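Local atomic coordinates of probable L,D-transpeptidase 3 (Mycobacterium tuberculosis, PDB entry 6D4K), a protein that is a probable L,D-transpeptidase that may carry out still unknown cross-linking reactions in the mycobacterial cell wall, perhaps anchoring proteins to peptidoglycan. Residues 97-102 and 108-113; 66-71 and 76-81. All blocks are in the same frame, centred on the assembly; numbering follows the deposited sequence.

Contact 1 (97-102 and 108-113); sequences HSTVEL and SSDFKT
One face of the Phe111 ring is laid against Val100. The branch carbon Val100 CB stands over that face, offset toward the rim, at 3.8 Å from the ring centroid in a CH-pi contact. The two methyls of Val100 straddle the outer end of the ring: CG1 is 3.7 Å from Phe111 CZ and leans to the CE2 side, CG2 to the CE1 side. Leu102 comes in at the edge, near the ring plane, with CD2 3.9 Å from Phe111 CE2. Trp94 adds an edge-to-face ring contact with Phe111. The ring reaches Val100 because Phe111 CG sits between the backbone N and the carbonyl carbon (chi1 64°), which lays the ring alongside the valine.

Strands 99-104 and 107-113 form an antiparallel beta hairpin; the first of them lies in the region matched to a bacterial Ig domain. Val100 with Phe111 and Leu102 with Ser109 are hydrogen-bonded pairs. In the first, Val100 N donates to Phe111 O and Phe111 N returns a bond to Val100 O. The second is less regular: Leu102 N lies 45° out of the carbonyl plane of Ser109 O, while Ser109 N donates to Leu102 O at 2.6 Å. Thr99 with Lys112 and Glu101 with Asp110 are the non-hydrogen-bonded pairs, and their side chains occupy the other face of the sheet. There Lys112 runs beside Thr99, with CD 3.6 Å from Thr99 OG1.

Beyond the regular strand pairing, Thr113 grips Ser98 twice. Thr113 N donates to Ser98 O at 2.8 Å. Ser98 N donates to the hydroxyl oxygen Thr113 OG1 at 3.0 Å. That hydroxyl is also hydrogen-bonded to Pro95 O.

Contact 2 (66-71 and 76-81); sequences VEVKST and GKFEWL
Phe78 CG stands beside the backbone N and anti to the carbonyl carbon (chi1 -76°), and this brings the ring from strand 76-80 up to Val66 and Val68. Val66 answers with CG2, which its chi1 of -57° places between the backbone N and the carbonyl carbon. This methyl lies 4.1 Å from Phe78 CE1. Val66 O is also near, at the ring edge and close to its plane, 4.0 Å from Phe78 CZ. From Val68, CG2 comes obliquely to the same end of the ring, 4.2 Å from Phe78 CZ.

No hydrogen bond joins the segments. They are not paired strands: strand 68-71 is an outermost strand of the mixed sheet, and strand 76-80 is an outermost strand of the four-stranded antiparallel sheet. The contact therefore packs side chains between two sheets of the N-terminal region matched to the bacterial Ig family. Val66 lies just after helix 59-65, whose Glu63 also touches Phe78. Strand 85-90 supplies further packing: Trp88 meets the Phe78 ring edge-to-face and also touches Val68, while Val86 packs on Phe78.

Contact 1 and contact 2 lie with their centres 15 Å apart and meet through the mixed sheet, where strands 99-104 and 68-71 are neighbours. Thr71 N is 2.9 Å from Glu101 O, a probable backbone hydrogen bond. On the sheet face that carries Val100 and Phe111, Leu102 CD1 packs on Val68 CG1 at 3.7 Å. The hairpin of contact 1 is thus extended by strand 68-71, and contact 2 continues from that strand across to the other sheet. Both contacts are away from the predicted catalytic residues His218 and Cys236. The bound calcium ion, whose site includes Val38 and Asp252, lies about 9 Å from the Lys112 side chain of contact 1.

Contact 1 (97-102 and 108-113)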
loop_
_atom_site.group_PDB
_atom_site.type_symbol
_atom_site.label_atom_id
_atom_site.label_comp_id
_atom_site.label_asym_id
_atom_site.label_seq_id
_atom_site.Cartn_x
_atom_site.Cartn_y
_atom_site.Cartn_z
ATOM N N HIS A 97 -16.672 5.415 -2.689
ATOM C CA HIS A 97 -18.080 4.995 -2.736
ATOM C C HIS A 97 -18.711 5.236 -4.104
ATOM O O HIS A 97 -19.882 5.599 -4.217
ATOM C CB HIS A 97 -18.894 5.681 -1.641
ATOM C CG HIS A 97 -18.341 5.487 -0.270
ATOM N ND1 HIS A 97 -18.421 4.279 0.388
ATOM C CD2 HIS A 97 -17.730 6.341 0.583
ATOM C CE1 HIS A 97 -17.869 4.389 1.580
ATOM N NE2 HIS A 97 -17.449 5.635 1.729
ATOM N N SER A 98 -17.935 5.015 -5.159
ATOM C CA SER A 98 -18.365 5.396 -6.496
ATOM C C SER A 98 -18.204 4.241 -7.473
ATOM O O SER A 98 -17.500 3.265 -7.211
ATOM C CB SER A 98 -17.531 6.566 -7.024
ATOM O OG SER A 98 -17.703 7.712 -6.213
ATOM N N THR A 99 -18.843 4.388 -8.626
ATOM C CA THR A 99 -18.580 3.550 -9.788
ATOM C C THR A 99 -17.722 4.361 -10.749
ATOM O O THR A 99 -18.120 5.452 -11.164
ATOM C CB THR A 99 -19.889 3.130 -10.458
ATOM O OG1 THR A 99 -20.659 2.342 -9.543
ATOM C CG2 THR A 99 -19.618 2.313 -11.712
ATOM N N VAL A 100 -16.539 3.855 -11.068
ATOM C CA VAL A 100 -15.634 4.491 -12.015
ATOM C C VAL A 100 -15.778 3.764 -13.340
ATOM O O VAL A 100 -15.625 2.543 -13.404
ATOM C CB VAL A 100 -14.176 4.441 -11.523
ATOM C CG1 VAL A 100 -13.249 5.047 -12.572
ATOM C CG2 VAL A 100 -14.024 5.174 -10.190
ATOM N N GLU A 101 -16.123 4.498 -14.393
ATOM C CA GLU A 101 -16.121 3.923 -15.727
ATOM C C GLU A 101 -14.711 3.961 -16.286
ATOM O O GLU A 101 -13.976 4.934 -16.102
ATOM C CB GLU A 101 -17.070 4.677 -16.653
ATOM C CG GLU A 101 -18.492 4.713 -16.144
ATOM C CD GLU A 101 -19.446 5.290 -17.164
ATOM O OE1 GLU A 101 -19.469 4.777 -18.303
ATOM O OE2 GLU A 101 -20.165 6.258 -16.833
ATOM N N LEU A 102 -14.335 2.901 -16.983
ATOM C CA LEU A 102 -12.966 2.748 -17.434
ATOM C C LEU A 102 -12.968 2.281 -18.881
ATOM O O LEU A 102 -13.644 1.304 -19.222
ATOM C CB LEU A 102 -12.258 1.739 -16.526
ATOM C CG LEU A 102 -10.772 1.528 -16.688
ATOM C CD1 LEU A 102 -10.015 2.826 -16.460
ATOM C CD2 LEU A 102 -10.335 0.502 -15.686
ATOM N N SER A 108 -14.131 -1.377 -22.797
ATOM C CA SER A 108 -14.923 -0.658 -21.811
ATOM C C SER A 108 -15.167 -1.538 -20.596
ATOM O O SER A 108 -15.486 -2.723 -20.726
ATOM C CB SER A 108 -16.261 -0.217 -22.409
ATOM O OG SER A 108 -16.055 0.677 -23.489
ATOM N N SER A 109 -15.014 -0.946 -19.416
ATOM C CA SER A 109 -15.168 -1.660 -18.161
ATOM C C SER A 109 -15.640 -0.673 -17.106
ATOM O O SER A 109 -15.828 0.523 -17.369
ATOM C CB SER A 109 -13.844 -2.307 -17.739
ATOM O OG SER A 109 -14.049 -3.323 -16.775
ATOM N N ASP A 110 -15.831 -1.182 -15.902
ATOM C CA ASP A 110 -16.089 -0.319 -14.763
ATOM C C ASP A 110 -15.669 -1.049 -13.504
ATOM O O ASP A 110 -15.507 -2.268 -13.491
ATOM C CB ASP A 110 -17.553 0.151 -14.687
ATOM C CG ASP A 110 -18.554 -0.994 -14.494
ATOM O OD1 ASP A 110 -18.291 -1.942 -13.723
ATOM O OD2 ASP A 110 -19.636 -0.928 -15.115
ATOM N N PHE A 111 -15.508 -0.282 -12.442
ATOM C CA PHE A 111 -15.188 -0.851 -11.150
ATOM C C PHE A 111 -15.790 0.055 -10.097
ATOM O O PHE A 111 -16.310 1.121 -10.407
ATOM C CB PHE A 111 -13.685 -1.096 -10.981
ATOM C CG PHE A 111 -12.846 0.154 -10.996
ATOM C CD1 PHE A 111 -12.597 0.847 -9.814
ATOM C CD2 PHE A 111 -12.280 0.618 -12.179
ATOM C CE1 PHE A 111 -11.789 1.978 -9.806
ATOM C CE2 PHE A 111 -11.479 1.759 -12.185
ATOM C CZ PHE A 111 -11.228 2.440 -10.990
ATOM N N LYS A 112 -15.732 -0.377 -8.854
ATOM C CA LYS A 112 -16.303 0.353 -7.739
ATOM C C LYS A 112 -15.222 0.646 -6.721
ATOM O O LYS A 112 -14.302 -0.151 -6.521
ATOM C CB LYS A 112 -17.428 -0.445 -7.072
ATOM C CG LYS A 112 -18.560 -0.717 -8.061
ATOM C CD LYS A 112 -19.939 -0.511 -7.454
ATOM C CE LYS A 112 -20.941 -1.507 -8.002
ATOM N NZ LYS A 112 -20.897 -1.597 -9.488
ATOM N N THR A 113 -15.353 1.786 -6.060
ATOM C CA THR A 113 -14.474 2.124 -4.958
ATOM C C THR A 113 -15.238 2.022 -3.643
ATOM O O THR A 113 -16.429 2.357 -3.578
ATOM C CB THR A 113 -13.905 3.533 -5.114
ATOM O OG1 THR A 113 -14.976 4.460 -5.311
ATOM C CG2 THR A 113 -12.956 3.590 -6.311
#

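Contact 2 (66-71 and 76-81)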
loop_
_atom_site.group_PDB
_atom_site.type_symbol
_atom_site.label_atom_id
_atom_site.label_comp_id
_atom_site.label_asym_id
_atom_site.label_seq_id
_atom_site.Cartn_x
_atom_site.Cartn_y
_atom_site.Cartn_z
ATOM N N VAL A 66 -3.254 1.637 -25.308
ATOM C CA VAL A 66 -3.987 1.269 -24.101
ATOM C C VAL A 66 -4.348 2.519 -23.303
ATOM O O VAL A 66 -4.510 2.475 -22.082
ATOM C CB VAL A 66 -3.226 0.220 -23.261
ATOM C CG1 VAL A 66 -2.936 -1.018 -24.113
ATOM C CG2 VAL A 66 -1.927 0.802 -22.669
ATOM N N GLU A 67 -4.486 3.642 -24.001
ATOM C CA GLU A 67 -4.878 4.918 -23.417
ATOM C C GLU A 67 -5.996 4.741 -22.397
ATOM O O GLU A 67 -7.037 4.141 -22.693
ATOM C CB GLU A 67 -5.359 5.821 -24.557
ATOM C CG GLU A 67 -5.726 7.236 -24.139
ATOM C CD GLU A 67 -6.367 8.040 -25.263
ATOM O OE1 GLU A 67 -6.593 7.477 -26.356
ATOM O OE2 GLU A 67 -6.639 9.239 -25.049
ATOM N N VAL A 68 -5.779 5.228 -21.179
ATOM C CA VAL A 68 -6.755 5.059 -20.106
ATOM C C VAL A 68 -7.688 6.267 -20.074
ATOM O O VAL A 68 -7.245 7.408 -19.888
ATOM C CB VAL A 68 -6.067 4.864 -18.748
ATOM C CG1 VAL A 68 -7.117 4.766 -17.638
ATOM C CG2 VAL A 68 -5.160 3.631 -18.797
ATOM N N LYS A 69 -8.988 6.023 -20.243
ATOM C CA LYS A 69 -9.998 7.075 -20.202
ATOM C C LYS A 69 -11.029 6.697 -19.149
ATOM O O LYS A 69 -11.790 5.741 -19.329
ATOM C CB LYS A 69 -10.640 7.286 -21.574
ATOM C CG LYS A 69 -9.635 7.676 -22.658
ATOM C CD LYS A 69 -10.189 7.435 -24.054
ATOM C CE LYS A 69 -10.985 8.634 -24.554
ATOM N NZ LYS A 69 -10.220 9.447 -25.548
ATOM N N SER A 70 -11.036 7.427 -18.047
ATOM C CA SER A 70 -11.931 7.158 -16.933
ATOM C C SER A 70 -13.022 8.226 -16.847
ATOM O O SER A 70 -12.886 9.359 -17.330
ATOM C CB SER A 70 -11.155 7.117 -15.613
ATOM O OG SER A 70 -10.521 8.382 -15.400
ATOM N N THR A 71 -14.123 7.838 -16.218
ATOM C CA THR A 71 -15.182 8.767 -15.857
ATOM C C THR A 71 -15.403 8.549 -14.356
ATOM O O THR A 71 -15.793 7.457 -13.944
ATOM C CB THR A 71 -16.459 8.465 -16.662
ATOM O OG1 THR A 71 -16.151 8.469 -18.063
ATOM C CG2 THR A 71 -17.535 9.496 -16.381
ATOM N N GLY A 76 -2.856 10.480 -15.157
ATOM C CA GLY A 76 -2.009 9.466 -14.565
ATOM C C GLY A 76 -0.734 9.252 -15.351
ATOM O O GLY A 76 -0.453 9.940 -16.333
ATOM N N LYS A 77 0.056 8.293 -14.884
ATOM C CA LYS A 77 1.359 8.025 -15.477
ATOM C C LYS A 77 1.562 6.522 -15.627
ATOM O O LYS A 77 1.233 5.758 -14.720
ATOM C CB LYS A 77 2.481 8.599 -14.602
ATOM C CG LYS A 77 2.509 10.121 -14.537
ATOM C CD LYS A 77 3.390 10.614 -13.398
ATOM C CE LYS A 77 3.469 12.133 -13.384
ATOM N NZ LYS A 77 2.156 12.712 -13.014
ATOM N N PHE A 78 2.141 6.109 -16.751
ATOM C CA PHE A 78 2.425 4.703 -16.995
ATOM C C PHE A 78 3.759 4.295 -16.378
ATOM O O PHE A 78 4.753 5.022 -16.471
ATOM C CB PHE A 78 2.478 4.413 -18.496
ATOM C CG PHE A 78 1.128 4.355 -19.162
ATOM C CD1 PHE A 78 0.261 3.293 -18.928
ATOM C CD2 PHE A 78 0.730 5.356 -20.042
ATOM C CE1 PHE A 78 -0.968 3.230 -19.568
ATOM C CE2 PHE A 78 -0.504 5.304 -20.669
ATOM C CZ PHE A 78 -1.354 4.237 -20.440
ATOM N N GLU A 79 3.766 3.118 -15.749
ATOM C CA GLU A 79 4.982 2.490 -15.239
ATOM C C GLU A 79 4.987 1.042 -15.697
ATOM O O GLU A 79 4.011 0.321 -15.480
ATOM C CB GLU A 79 5.011 2.499 -13.706
ATOM C CG GLU A 79 4.859 3.849 -13.047
ATOM C CD GLU A 79 4.864 3.737 -11.533
ATOM O OE1 GLU A 79 4.642 2.617 -11.014
ATOM O OE2 GLU A 79 5.102 4.768 -10.866
ATOM N N TRP A 80 6.074 0.611 -16.321
ATOM C CA TRP A 80 6.178 -0.763 -16.792
ATOM C C TRP A 80 6.660 -1.659 -15.655
ATOM O O TRP A 80 7.737 -1.435 -15.094
ATOM C CB TRP A 80 7.085 -0.841 -18.027
ATOM C CG TRP A 80 6.383 -0.254 -19.212
ATOM C CD1 TRP A 80 6.264 1.065 -19.516
ATOM C CD2 TRP A 80 5.648 -0.972 -20.210
ATOM N NE1 TRP A 80 5.507 1.222 -20.656
ATOM C CE2 TRP A 80 5.120 -0.015 -21.105
ATOM C CE3 TRP A 80 5.384 -2.332 -20.430
ATOM C CZ2 TRP A 80 4.337 -0.368 -22.206
ATOM C CZ3 TRP A 80 4.637 -2.693 -21.536
ATOM C CH2 TRP A 80 4.095 -1.708 -22.402
ATOM N N LEU A 81 5.841 -2.651 -15.299
ATOM C CA LEU A 81 6.193 -3.604 -14.248
ATOM C C LEU A 81 6.933 -4.823 -14.782
ATOM O O LEU A 81 7.713 -5.441 -14.047
ATOM C CB LEU A 81 4.934 -4.059 -13.504
ATOM C CG LEU A 81 4.057 -2.948 -12.930
ATOM C CD1 LEU A 81 2.905 -3.500 -12.101
ATOM C CD2 LEU A 81 4.901 -1.991 -12.113
#